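Long-range contacts in beta-1,3-glucanosyltransferase (Rhizomucor miehei CAU432, PDB 4WTP), which is a glycoside hydrolase family 17 enzyme, built as a single-chain barrel of parallel strands wrapped in helices: residues I40-N45 with S265-P270; T36-N41 with T66-T71; G131-Y136 with T165-Y170; F182-A187 with P218-E223. All coordinates share one frame; numbering follows the deposited sequence. Where two conformers were deposited one is given.

Interaction 1 (I40-N45 with S265-P270)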
loop_
_atom_site.group_PDB
_atom_site.type_symbol
_atom_site.label_atom_id
_atom_site.label_comp_id
_atom_site.label_asym_id
_atom_site.label_seq_id
_atom_site.Cartn_x
_atom_site.Cartn_y
_atom_site.Cartn_z
ATOM N N ILE A 40 1.338 1.969 6.910
ATOM C CA ILE A 40 1.595 3.068 5.973
ATOM C C ILE A 40 2.476 2.581 4.827
ATOM O O ILE A 40 3.492 1.867 5.028
ATOM C CB ILE A 40 2.273 4.267 6.685
ATOM C CG1 ILE A 40 1.473 4.760 7.885
ATOM C CG2 ILE A 40 2.377 5.447 5.751
ATOM C CD1 ILE A 40 2.201 5.791 8.721
ATOM N N ASN A 41 2.083 2.965 3.610
ATOM C CA ASN A 41 2.853 2.690 2.427
ATOM C C ASN A 41 4.160 3.479 2.427
ATOM O O ASN A 41 4.155 4.673 2.732
ATOM C CB ASN A 41 2.033 3.024 1.188
ATOM C CG ASN A 41 0.934 1.999 0.957
ATOM O OD1 ASN A 41 1.200 0.797 0.816
ATOM N ND2 ASN A 41 -0.299 2.448 0.961
ATOM N N TYR A 42 5.248 2.810 2.066
ATOM C CA TYR A 42 6.574 3.399 2.114
ATOM C C TYR A 42 7.238 3.314 0.763
ATOM O O TYR A 42 7.617 2.231 0.326
ATOM C CB TYR A 42 7.401 2.697 3.212
ATOM C CG TYR A 42 8.836 3.143 3.268
ATOM C CD1 TYR A 42 9.166 4.382 3.798
ATOM C CD2 TYR A 42 9.859 2.337 2.759
ATOM C CE1 TYR A 42 10.483 4.806 3.854
ATOM C CE2 TYR A 42 11.192 2.738 2.811
ATOM C CZ TYR A 42 11.496 3.969 3.381
ATOM O OH TYR A 42 12.803 4.399 3.444
ATOM N N GLY A 43 7.395 4.463 0.111
ATOM C CA GLY A 43 7.937 4.500 -1.238
ATOM C C GLY A 43 9.448 4.429 -1.267
ATOM O O GLY A 43 10.106 4.889 -0.353
ATOM N N VAL A 44 9.976 3.835 -2.331
ATOM C CA VAL A 44 11.411 3.710 -2.544
ATOM C C VAL A 44 11.833 4.406 -3.840
ATOM O O VAL A 44 11.264 4.131 -4.898
ATOM C CB VAL A 44 11.795 2.217 -2.602
ATOM C CG1 VAL A 44 13.111 2.018 -3.361
ATOM C CG2 VAL A 44 11.843 1.638 -1.196
ATOM N N ASN A 45 12.817 5.311 -3.746
ATOM C CA ASN A 45 13.428 5.952 -4.906
ATOM C C ASN A 45 14.523 5.053 -5.459
ATOM O O ASN A 45 15.611 4.940 -4.881
ATOM C CB ASN A 45 14.021 7.321 -4.518
ATOM C CG ASN A 45 14.597 8.094 -5.702
ATOM O OD1 ASN A 45 14.600 7.623 -6.836
ATOM N ND2 ASN A 45 15.056 9.310 -5.436
ATOM N N SER A 265 0.785 8.321 1.462
ATOM C CA SER A 265 1.965 7.483 1.727
ATOM C C SER A 265 2.712 8.110 2.904
ATOM O O SER A 265 2.294 9.142 3.442
ATOM C CB SER A 265 2.888 7.470 0.482
ATOM O OG SER A 265 3.383 8.771 0.181
ATOM N N ALA A 266 3.819 7.482 3.305
ATOM C CA ALA A 266 4.572 7.964 4.450
ATOM C C ALA A 266 5.151 9.377 4.238
ATOM O O ALA A 266 4.940 10.277 5.064
ATOM C CB ALA A 266 5.689 6.971 4.798
ATOM N N PHE A 267 5.871 9.537 3.135
ATOM C CA PHE A 267 6.631 10.770 2.870
ATOM C C PHE A 267 6.359 11.320 1.484
ATOM O O PHE A 267 6.114 10.554 0.561
ATOM C CB PHE A 267 8.138 10.512 3.000
ATOM C CG PHE A 267 8.501 9.910 4.320
ATOM C CD1 PHE A 267 8.468 10.686 5.472
ATOM C CD2 PHE A 267 8.858 8.552 4.433
ATOM C CE1 PHE A 267 8.773 10.139 6.707
ATOM C CE2 PHE A 267 9.174 8.004 5.679
ATOM C CZ PHE A 267 9.137 8.800 6.817
ATOM N N ASP A 268 6.371 12.647 1.340
ATOM C CA ASP A 268 6.344 13.241 0.008
ATOM C C ASP A 268 7.515 12.678 -0.813
ATOM O O ASP A 268 8.604 12.432 -0.279
ATOM C CB ASP A 268 6.523 14.753 0.087
ATOM C CG ASP A 268 5.315 15.469 0.596
ATOM O OD1 ASP A 268 4.186 14.898 0.547
ATOM O OD2 ASP A 268 5.476 16.632 1.069
ATOM N N GLU A 269 7.286 12.489 -2.100
ATOM C CA GLU A 269 8.312 11.961 -2.992
ATOM C C GLU A 269 8.540 12.921 -4.158
ATOM O O GLU A 269 7.884 12.820 -5.199
ATOM C CB GLU A 269 7.891 10.594 -3.494
ATOM C CG GLU A 269 7.821 9.556 -2.375
ATOM C CD GLU A 269 7.496 8.169 -2.915
ATOM O OE1 GLU A 269 8.424 7.352 -3.123
ATOM O OE2 GLU A 269 6.309 7.898 -3.158
ATOM N N PRO A 270 9.480 13.871 -3.977
ATOM C CA PRO A 270 9.778 14.932 -4.957
ATOM C C PRO A 270 10.034 14.473 -6.388
ATOM O O PRO A 270 9.803 15.256 -7.292
ATOM C CB PRO A 270 11.037 15.607 -4.395
ATOM C CG PRO A 270 11.003 15.326 -2.937
ATOM C CD PRO A 270 10.331 13.980 -2.783
HETATM O O HOH W 1 6.588 7.222 1.113
#

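Interaction 2 (T36-N41 with T66-T71)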
loop_
_atom_site.group_PDB
_atom_site.type_symbol
_atom_site.label_atom_id
_atom_site.label_comp_id
_atom_site.label_asym_id
_atom_site.label_seq_id
_atom_site.Cartn_x
_atom_site.Cartn_y
_atom_site.Cartn_z
ATOM N N THR A 36 -2.684 4.683 15.271
ATOM C CA THR A 36 -3.377 5.670 14.433
ATOM C C THR A 36 -3.488 5.140 13.003
ATOM O O THR A 36 -4.553 5.254 12.393
ATOM C CB THR A 36 -2.692 7.030 14.436
ATOM O OG1 THR A 36 -2.792 7.580 15.751
ATOM C CG2 THR A 36 -3.377 7.998 13.506
ATOM N N PHE A 37 -2.410 4.577 12.469
ATOM C CA PHE A 37 -2.506 3.882 11.180
ATOM C C PHE A 37 -2.359 2.396 11.388
ATOM O O PHE A 37 -1.411 1.954 12.046
ATOM C CB PHE A 37 -1.367 4.309 10.251
ATOM C CG PHE A 37 -1.406 5.751 9.837
ATOM C CD1 PHE A 37 -2.113 6.176 8.708
ATOM C CD2 PHE A 37 -0.650 6.697 10.541
ATOM C CE1 PHE A 37 -2.101 7.506 8.339
ATOM C CE2 PHE A 37 -0.623 8.025 10.160
ATOM C CZ PHE A 37 -1.365 8.430 9.064
ATOM N N TYR A 38 -3.240 1.608 10.776
ATOM C CA TYR A 38 -3.017 0.171 10.698
ATOM C C TYR A 38 -1.633 -0.075 10.049
ATOM O O TYR A 38 -0.832 -0.898 10.520
ATOM C CB TYR A 38 -4.134 -0.497 9.885
ATOM C CG TYR A 38 -3.842 -1.941 9.577
ATOM C CD1 TYR A 38 -4.090 -2.936 10.520
ATOM C CD2 TYR A 38 -3.330 -2.319 8.331
ATOM C CE1 TYR A 38 -3.812 -4.258 10.236
ATOM C CE2 TYR A 38 -3.058 -3.644 8.052
ATOM C CZ TYR A 38 -3.297 -4.611 9.005
ATOM O OH TYR A 38 -3.020 -5.935 8.711
ATOM N N GLY A 39 -1.355 0.633 8.962
ATOM C CA GLY A 39 -0.029 0.603 8.360
ATOM C C GLY A 39 0.109 1.716 7.359
ATOM O O GLY A 39 -0.877 2.361 7.016
ATOM N N ILE A 40 1.338 1.969 6.910
ATOM C CA ILE A 40 1.595 3.068 5.973
ATOM C C ILE A 40 2.476 2.581 4.827
ATOM O O ILE A 40 3.492 1.867 5.028
ATOM C CB ILE A 40 2.273 4.267 6.685
ATOM C CG1 ILE A 40 1.473 4.760 7.885
ATOM C CG2 ILE A 40 2.377 5.447 5.751
ATOM C CD1 ILE A 40 2.201 5.791 8.721
ATOM N N ASN A 41 2.083 2.965 3.610
ATOM C CA ASN A 41 2.853 2.690 2.427
ATOM C C ASN A 41 4.160 3.479 2.427
ATOM O O ASN A 41 4.155 4.673 2.732
ATOM C CB ASN A 41 2.033 3.024 1.188
ATOM C CG ASN A 41 0.934 1.999 0.957
ATOM O OD1 ASN A 41 1.200 0.797 0.816
ATOM N ND2 ASN A 41 -0.299 2.448 0.961
ATOM N N THR A 66 2.322 4.393 13.847
ATOM C CA THR A 66 1.949 3.092 13.293
ATOM C C THR A 66 3.007 2.069 13.703
ATOM O O THR A 66 4.137 2.437 14.055
ATOM C CB THR A 66 1.891 3.155 11.737
ATOM O OG1 THR A 66 1.297 1.960 11.265
ATOM C CG2 THR A 66 3.286 3.286 11.112
ATOM N N ASN A 67 2.674 0.793 13.606
ATOM C CA ASN A 67 3.670 -0.238 13.803
ATOM C C ASN A 67 3.892 -1.067 12.555
ATOM O O ASN A 67 4.503 -2.139 12.640
ATOM C CB ASN A 67 3.296 -1.188 14.959
ATOM C CG ASN A 67 4.513 -1.836 15.572
ATOM O OD1 ASN A 67 5.483 -1.154 15.862
ATOM N ND2 ASN A 67 4.475 -3.154 15.741
ATOM N N ARG A 68 3.470 -0.581 11.385
ATOM C CA ARG A 68 3.471 -1.430 10.177
ATOM C C ARG A 68 3.711 -0.610 8.926
ATOM O O ARG A 68 3.141 0.482 8.779
ATOM C CB ARG A 68 2.130 -2.146 10.077
ATOM C CG ARG A 68 1.975 -3.034 8.881
ATOM C CD ARG A 68 0.623 -3.726 8.893
ATOM N NE ARG A 68 0.529 -4.791 9.898
ATOM C CZ ARG A 68 -0.193 -4.725 11.021
ATOM N NH1 ARG A 68 -0.254 -5.777 11.826
ATOM N NH2 ARG A 68 -0.823 -3.605 11.371
ATOM N N VAL A 69 4.557 -1.120 8.028
ATOM C CA VAL A 69 4.830 -0.462 6.753
ATOM C C VAL A 69 4.589 -1.420 5.604
ATOM O O VAL A 69 4.401 -2.636 5.801
ATOM C CB VAL A 69 6.259 0.136 6.660
ATOM C CG1 VAL A 69 6.486 1.155 7.756
ATOM C CG2 VAL A 69 7.279 -0.990 6.750
ATOM N N ARG A 70 4.565 -0.898 4.387
ATOM C CA ARG A 70 4.402 -1.710 3.214
ATOM C C ARG A 70 5.365 -1.259 2.137
ATOM O O ARG A 70 5.465 -0.056 1.869
ATOM C CB ARG A 70 2.966 -1.645 2.673
ATOM C CG ARG A 70 2.679 -2.407 1.373
ATOM C CD ARG A 70 3.043 -1.595 0.119
ATOM N NE ARG A 70 2.620 -2.261 -1.108
ATOM C CZ ARG A 70 1.426 -2.106 -1.670
ATOM N NH1 ARG A 70 1.135 -2.752 -2.800
ATOM N NH2 ARG A 70 0.513 -1.312 -1.114
ATOM N N THR A 71 6.058 -2.221 1.534
ATOM C CA THR A 71 6.947 -1.977 0.382
ATOM C C THR A 71 6.324 -2.482 -0.895
ATOM O O THR A 71 5.517 -3.396 -0.873
ATOM C CB THR A 71 8.333 -2.629 0.618
ATOM O OG1 THR A 71 8.156 -3.982 1.067
ATOM C CG2 THR A 71 9.080 -1.859 1.688
HETATM O O HOH W 2 0.207 -0.617 13.200
#

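Interaction 3 (G131-Y136 with T165-Y170)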
loop_
_atom_site.group_PDB
_atom_site.type_symbol
_atom_site.label_atom_id
_atom_site.label_comp_id
_atom_site.label_asym_id
_atom_site.label_seq_id
_atom_site.Cartn_x
_atom_site.Cartn_y
_atom_site.Cartn_z
ATOM N N GLY A 131 1.512 -8.237 -6.860
ATOM C CA GLY A 131 1.195 -7.231 -7.860
ATOM C C GLY A 131 0.275 -6.145 -7.353
ATOM O O GLY A 131 -0.512 -6.342 -6.412
ATOM N N SER A 132 0.355 -5.001 -8.010
ATOM C CA SER A 132 -0.567 -3.892 -7.767
ATOM C C SER A 132 -0.981 -3.306 -9.101
ATOM O O SER A 132 -0.122 -2.885 -9.893
ATOM C CB SER A 132 0.132 -2.806 -6.944
ATOM O OG SER A 132 -0.716 -1.667 -6.783
ATOM N N GLU A 133 -2.280 -3.361 -9.374
ATOM C CA GLU A 133 -2.864 -2.849 -10.627
ATOM C C GLU A 133 -2.398 -3.601 -11.868
ATOM O O GLU A 133 -2.364 -3.033 -12.967
ATOM C CB GLU A 133 -2.737 -1.329 -10.752
ATOM C CG GLU A 133 -3.697 -0.687 -9.755
ATOM C CD GLU A 133 -3.568 0.809 -9.650
ATOM O OE1 GLU A 133 -3.199 1.451 -10.652
ATOM O OE2 GLU A 133 -3.868 1.365 -8.564
ATOM N N VAL A 134 -2.103 -4.888 -11.707
ATOM C CA VAL A 134 -1.707 -5.726 -12.850
ATOM C C VAL A 134 -2.807 -5.794 -13.918
ATOM O O VAL A 134 -2.523 -5.668 -15.115
ATOM C CB VAL A 134 -1.316 -7.137 -12.385
ATOM C CG1 VAL A 134 -1.094 -8.084 -13.569
ATOM C CG2 VAL A 134 -0.074 -7.051 -11.509
ATOM N N LEU A 135 -4.049 -6.016 -13.480
ATOM C CA LEU A 135 -5.175 -6.073 -14.400
ATOM C C LEU A 135 -5.631 -4.686 -14.861
ATOM O O LEU A 135 -5.984 -4.510 -16.032
ATOM C CB LEU A 135 -6.326 -6.866 -13.803
ATOM C CG LEU A 135 -6.021 -8.331 -13.496
ATOM C CD1 LEU A 135 -7.281 -8.989 -12.952
ATOM C CD2 LEU A 135 -5.533 -9.095 -14.729
ATOM N N TYR A 136 -5.567 -3.683 -13.982
ATOM C CA TYR A 136 -5.836 -2.309 -14.447
ATOM C C TYR A 136 -4.923 -1.936 -15.626
ATOM O O TYR A 136 -5.389 -1.379 -16.631
ATOM C CB TYR A 136 -5.681 -1.298 -13.310
ATOM C CG TYR A 136 -5.680 0.124 -13.812
ATOM C CD1 TYR A 136 -6.870 0.769 -14.156
ATOM C CD2 TYR A 136 -4.478 0.798 -14.004
ATOM C CE1 TYR A 136 -6.867 2.067 -14.642
ATOM C CE2 TYR A 136 -4.457 2.096 -14.504
ATOM C CZ TYR A 136 -5.659 2.718 -14.810
ATOM O OH TYR A 136 -5.674 3.996 -15.294
ATOM N N THR A 165 -3.820 -9.761 -3.855
ATOM C CA THR A 165 -3.385 -8.854 -4.898
ATOM C C THR A 165 -4.060 -7.517 -4.668
ATOM O O THR A 165 -5.081 -7.452 -3.981
ATOM C CB THR A 165 -3.684 -9.431 -6.282
ATOM O OG1 THR A 165 -2.881 -8.743 -7.262
ATOM C CG2 THR A 165 -5.189 -9.357 -6.584
ATOM N N ALA A 166 -3.449 -6.460 -5.187
ATOM C CA ALA A 166 -4.025 -5.118 -5.063
ATOM C C ALA A 166 -4.457 -4.626 -6.438
ATOM O O ALA A 166 -3.704 -4.778 -7.403
ATOM C CB ALA A 166 -2.974 -4.156 -4.496
ATOM N N ASP A 167 -5.660 -4.072 -6.527
ATOM C CA ASP A 167 -6.107 -3.505 -7.793
ATOM C C ASP A 167 -7.226 -2.532 -7.549
ATOM O O ASP A 167 -7.672 -2.363 -6.418
ATOM C CB ASP A 167 -6.501 -4.611 -8.801
ATOM C CG ASP A 167 -6.101 -4.259 -10.247
ATOM O OD1 ASP A 167 -6.244 -3.100 -10.644
ATOM O OD2 ASP A 167 -5.589 -5.133 -10.986
ATOM N N VAL A 168 -7.716 -1.924 -8.625
ATOM C CA VAL A 168 -8.817 -0.980 -8.540
ATOM C C VAL A 168 -10.125 -1.710 -8.327
ATOM O O VAL A 168 -10.195 -2.946 -8.481
ATOM C CB VAL A 168 -8.884 -0.076 -9.782
ATOM C CG1 VAL A 168 -7.608 0.724 -9.876
ATOM C CG2 VAL A 168 -9.124 -0.891 -11.046
ATOM N N TYR A 169 -11.167 -0.973 -7.964
ATOM C CA TYR A 169 -12.341 -1.623 -7.386
ATOM C C TYR A 169 -13.113 -2.526 -8.347
ATOM O O TYR A 169 -13.842 -3.419 -7.895
ATOM C CB TYR A 169 -13.265 -0.610 -6.725
ATOM C CG TYR A 169 -14.025 0.293 -7.679
ATOM C CD1 TYR A 169 -15.275 -0.088 -8.189
ATOM C CD2 TYR A 169 -13.505 1.533 -8.039
ATOM C CE1 TYR A 169 -15.971 0.752 -9.055
ATOM C CE2 TYR A 169 -14.185 2.374 -8.907
ATOM C CZ TYR A 169 -15.415 1.970 -9.407
ATOM O OH TYR A 169 -16.103 2.802 -10.252
ATOM N N TYR A 170 -12.920 -2.300 -9.647
ATOM C CA TYR A 170 -13.628 -3.050 -10.684
ATOM C C TYR A 170 -12.740 -4.123 -11.355
ATOM O O TYR A 170 -13.102 -4.648 -12.414
ATOM C CB TYR A 170 -14.202 -2.048 -11.705
ATOM C CG TYR A 170 -13.186 -1.078 -12.272
ATOM C CD1 TYR A 170 -12.911 0.145 -11.638
ATOM C CD2 TYR A 170 -12.513 -1.369 -13.450
ATOM C CE1 TYR A 170 -11.986 1.032 -12.161
ATOM C CE2 TYR A 170 -11.571 -0.498 -13.975
ATOM C CZ TYR A 170 -11.329 0.713 -13.349
ATOM O OH TYR A 170 -10.392 1.575 -13.870
HETATM O O HOH W 3 -2.581 -6.756 -9.224
#

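Interaction 4 (F182-A187 with P218-E223)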
loop_
_atom_site.group_PDB
_atom_site.type_symbol
_atom_site.label_atom_id
_atom_site.label_comp_id
_atom_site.label_asym_id
_atom_site.label_seq_id
_atom_site.Cartn_x
_atom_site.Cartn_y
_atom_site.Cartn_z
ATOM N N PHE A 182 -6.912 -12.874 0.710
ATOM C CA PHE A 182 -7.686 -11.654 0.900
ATOM C C PHE A 182 -7.458 -10.709 -0.274
ATOM O O PHE A 182 -6.521 -10.869 -1.060
ATOM C CB PHE A 182 -7.387 -10.964 2.249
ATOM C CG PHE A 182 -5.948 -10.548 2.433
ATOM C CD1 PHE A 182 -4.957 -11.474 2.747
ATOM C CD2 PHE A 182 -5.576 -9.216 2.263
ATOM C CE1 PHE A 182 -3.631 -11.072 2.908
ATOM C CE2 PHE A 182 -4.266 -8.806 2.459
ATOM C CZ PHE A 182 -3.286 -9.736 2.761
ATOM N N LEU A 183 -8.318 -9.697 -0.384
ATOM C CA LEU A 183 -8.243 -8.717 -1.462
ATOM C C LEU A 183 -7.740 -7.407 -0.900
ATOM O O LEU A 183 -8.025 -7.081 0.259
ATOM C CB LEU A 183 -9.634 -8.487 -2.038
ATOM C CG LEU A 183 -10.358 -9.603 -2.796
ATOM C CD1 LEU A 183 -10.770 -10.738 -1.881
ATOM C CD2 LEU A 183 -11.549 -9.055 -3.546
ATOM N N MET A 184 -7.029 -6.632 -1.720
ATOM C CA MET A 184 -6.664 -5.280 -1.295
ATOM C C MET A 184 -7.005 -4.276 -2.387
ATOM O O MET A 184 -6.595 -4.410 -3.548
ATOM C CB MET A 184 -5.177 -5.162 -0.965
ATOM C CG MET A 184 -4.663 -6.138 0.081
ATOM S SD MET A 184 -3.012 -5.686 0.835
ATOM C CE MET A 184 -3.580 -4.555 2.142
ATOM N N MET A 185 -7.754 -3.267 -2.018
ATOM C CA MET A 185 -8.163 -2.214 -2.939
ATOM C C MET A 185 -7.243 -1.006 -2.979
ATOM O O MET A 185 -6.872 -0.476 -1.982
ATOM C CB MET A 185 -9.542 -1.730 -2.519
ATOM C CG MET A 185 -10.181 -0.703 -3.482
ATOM S SD MET A 185 -11.875 -0.038 -3.017
ATOM C CE MET A 185 -11.502 1.019 -1.549
ATOM N N ASN A 186 -6.941 -0.574 -4.194
ATOM C CA ASN A 186 -6.306 0.747 -4.382
ATOM C C ASN A 186 -7.400 1.644 -4.900
ATOM O O ASN A 186 -8.047 1.305 -5.909
ATOM C CB ASN A 186 -5.243 0.703 -5.478
ATOM C CG ASN A 186 -4.066 -0.200 -5.173
ATOM O OD1 ASN A 186 -3.768 -0.534 -4.040
ATOM N ND2 ASN A 186 -3.338 -0.537 -6.221
ATOM N N ALA A 187 -7.622 2.788 -4.268
ATOM C CA ALA A 187 -8.645 3.713 -4.772
ATOM C C ALA A 187 -8.271 5.117 -4.380
ATOM O O ALA A 187 -7.991 5.378 -3.201
ATOM C CB ALA A 187 -10.021 3.359 -4.203
ATOM N N PRO A 218 -11.786 -11.722 3.151
ATOM C CA PRO A 218 -11.533 -10.377 3.713
ATOM C C PRO A 218 -11.068 -9.386 2.663
ATOM O O PRO A 218 -10.328 -9.753 1.721
ATOM C CB PRO A 218 -10.434 -10.628 4.739
ATOM C CG PRO A 218 -10.560 -12.072 5.124
ATOM C CD PRO A 218 -10.997 -12.758 3.836
ATOM N N VAL A 219 -11.497 -8.130 2.842
ATOM C CA VAL A 219 -11.108 -7.047 1.966
ATOM C C VAL A 219 -10.411 -5.956 2.779
ATOM O O VAL A 219 -10.973 -5.423 3.734
ATOM C CB VAL A 219 -12.333 -6.425 1.226
ATOM C CG1 VAL A 219 -11.855 -5.334 0.297
ATOM C CG2 VAL A 219 -13.074 -7.502 0.414
ATOM N N LYS A 220 -9.187 -5.617 2.386
ATOM C CA LYS A 220 -8.424 -4.554 3.011
ATOM C C LYS A 220 -8.195 -3.465 1.965
ATOM O O LYS A 220 -8.493 -3.641 0.781
ATOM C CB LYS A 220 -7.091 -5.107 3.544
ATOM C CG LYS A 220 -7.280 -6.309 4.464
ATOM C CD LYS A 220 -5.983 -6.749 5.121
ATOM C CE LYS A 220 -6.213 -7.983 5.966
ATOM N NZ LYS A 220 -5.501 -7.816 7.257
ATOM N N ILE A 221 -7.676 -2.330 2.409
ATOM C CA ILE A 221 -7.358 -1.220 1.491
ATOM C C ILE A 221 -5.846 -1.085 1.415
ATOM O O ILE A 221 -5.203 -0.770 2.413
ATOM C CB ILE A 221 -8.071 0.082 1.902
ATOM C CG1 ILE A 221 -9.597 -0.132 1.897
ATOM C CG2 ILE A 221 -7.669 1.230 0.981
ATOM C CD1 ILE A 221 -10.394 1.068 2.378
ATOM N N SER A 222 -5.267 -1.311 0.239
ATOM C CA SER A 222 -3.819 -1.225 0.094
ATOM C C SER A 222 -3.309 0.182 -0.185
ATOM O O SER A 222 -2.155 0.463 0.103
ATOM C CB SER A 222 -3.332 -2.185 -0.980
ATOM O OG SER A 222 -4.262 -2.182 -2.037
ATOM N N GLU A 223 -4.157 1.047 -0.744
ATOM C CA GLU A 223 -3.736 2.434 -1.005
ATOM C C GLU A 223 -4.938 3.352 -1.084
ATOM O O GLU A 223 -5.913 3.066 -1.827
ATOM C CB GLU A 223 -3.019 2.609 -2.360
ATOM C CG GLU A 223 -1.721 1.898 -2.611
ATOM C CD GLU A 223 -1.283 2.047 -4.045
ATOM O OE1 GLU A 223 -2.002 2.650 -4.851
ATOM O OE2 GLU A 223 -0.255 1.501 -4.406
HETATM O O HOH W 4 -1.028 -1.235 -3.746
#

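Interaction 1 (I40-N45 with S265-P270)
Ala266 sits tightly against the backbone and side chain of the strand residues Ile40 and Asn41. Its N donates to Asn41 O at 2.9 Å, and the donor lies nearly on the line of the C=O bond (173°). In the conformer described, one of two deposited, Ile40 touches through CG2. Ile40 CG2, anti to the backbone N, lies 3.5 Å from Ala266 N, with Ala266 CB close by. Further on, the rings of Tyr42 and Phe267 meet edge to edge, Tyr42 CE1 being 3.9 Å from Phe267 CE2. Tyr42 OH continues to Asp58 on helix 52-62, which also packs on Phe267. The contact lies just beyond the seam where strand 39-41, the first of the beta/alpha barrel, pairs with strand 262-263, the last. Ser265 follows that strand after a cis peptide bond. Beyond Tyr42 the two segments separate. Water 1 bridges the backbones here, accepting from Gly43 N at 3.0 Å and from Phe267 N at 3.2 Å. Glu269 then reaches back over the looser, partly exposed end. Its chain is extended past CG, and Glu269 OE1 comes to 3.5 Å from Gly43 CA, where there is no side chain in the way.

Interaction 2 (T36-N41 with T66-T71)
Arg68 NH2 and Tyr38 O form a 2.8 Å hydrogen bond, with the acceptor close to the plane of the guanidinium. The same guanidinium lies flat on the Tyr38 ring. The two centres are 4.1 Å apart and the planes 16° from parallel, a cation-pi stack in which NH2 sits over one face near the rim. A bend at chi3 (-73°) turns the Arg68 chain over the tyrosine. Its NE continues to Asp126 in a salt bridge, while Tyr38 OH bonds to Tyr95.

Thr66 OG1 gives a second 2.8 Å bond, to Phe37 O. It comes from above the carbonyl plane. At the other end, Arg70 NH2 donates to Asn41 OD1 at 2.9 Å. These two side chains run side by side in the same direction, with the amide and guanidinium planes well turned from each other.

The backbone bonds lie between these side-chain grips. Ile40 N donates to Arg68 O at 3.0 Å, and Arg70 N makes a weak bond to Ile40 O. Packing follows on the face that bears Ile40 and Val69. Ile40 CD1 touches Thr66 CG2 at 3.6 Å and also covers one face of the Phe37 ring.

Ile40 pairs with Val69 and Asn41 with Arg70 in parallel register. The two strands cross at -28°. This is the beta-alpha-beta unit of strand 39-41, helix 52-62 and strand 68-71, the first such unit of a beta/alpha barrel.

Interaction 3 (G131-Y136 with T165-Y170)
Asp167 turns its carboxylate toward the turn that follows Glu133 and receives several weak backbone bonds there. Asp167 OD2 accepts from Leu135 N at 3.1 Å and from Tyr136 N at 3.3 Å. The chi1 of Asp167 (-143°) is off the staggered values. Asp167 OD1 takes its own neighbour, Val168 N, at 2.8 Å on the anti lone pair. Asp167 OD1 also lies 3.6 Å from Glu133 CG. Glu133 has a left-handed backbone (phi 64°) and an extended side chain that crosses Val168 at about a right angle, with OE2 4.0 Å from Val168 CG1. Its polar partner is Asn186. The two segments leave the ends of strands 125-132 and 163-167. These are neighbours in the parallel sheet of the barrel, joined through helix 142-156. Ser132 pairs with Ala166, and Glu133 N donates to Ala166 O at 2.8 Å. Water 3 bridges Ala166 O, Val134 N and Thr165 OG1, itself hydrogen-bonded to Val130 O. At the exposed end Tyr136 brings its ring edge to Tyr170 OH, which is 3.6 Å from Tyr136 CD1. With chi1 at 53°, the Tyr170 ring turns back so that Val168 CG2 covers one of its faces.

Interaction 4 (F182-A187 with P218-E223)
Leu183 and Val219 begin a run of parallel pairing between strands 182-186 and 219-223, whose axes cross at -39°. The backbone bonds are straight at first, as in Lys220 N to Leu183 O at 2.8 Å. After Met185 the register slips by one residue, a beta bulge. Met185 O there accepts from Ser222 N at 2.9 Å and, weakly, from Glu223 N. Asn186 then pairs with Glu223, and Ala187 N closes the ladder on Glu223 O.

The bulge points Ser222 toward strand 182-186. In one of its two modelled conformers, Ser222 OG donates to Asn186 OD1 at 2.6 Å. The Asn186 amide lies stacked on the Glu223 carboxylate, the planes 8° apart, with Asn186 CG 3.5 Å from Glu223 OE1. Water 4 links Asn186 OD1 to Glu223 OE2.

Further back, in the conformer described, one of two, Lys220 puts CE over one face of the Phe182 ring, and Lys220 CD lies 3.8 Å from Phe182 CE2 near the rim. Its NZ is too far from the ring for more than a weak attraction and makes a salt bridge with Asp260. Lys220 CB also meets Met184 CE. On the opposite face of the sheet, Met185 and Ile221 run side by side, and Met185 and Leu183 pack on helix 196-212.

Asn186 ND2 donates to Ser132 OG and Glu133 OE2. Together with the bond from water 4 to OD1, these would hold the amide in one rotation, and Ser222 OG adds to them in its one conformer. The amide thereby ties Glu133 and Glu223 into one polar network.

In the fold
All four contacts reach the same parallel barrel sheet, interaction 1 through strand 39-41. Interactions 1 and 2 share Ile40 and Asn41, with centres about 12 Å apart, and use the two sides of strand 39-41. Tyr42 N and Arg70 O, 2.9 Å apart, probably bond between them. Interactions 3 and 4 are closer, with centres about 9 Å apart, on adjoining strands. Across the barrel, Asn41 ND2 probably bonds to Ser222 O at 2.9 Å, joining interactions 1 and 2 to interaction 4. Interactions 3 and 4 bring Glu133 and Glu223 to the C-terminal ends of their strands, where active sites of beta/alpha barrels generally lie.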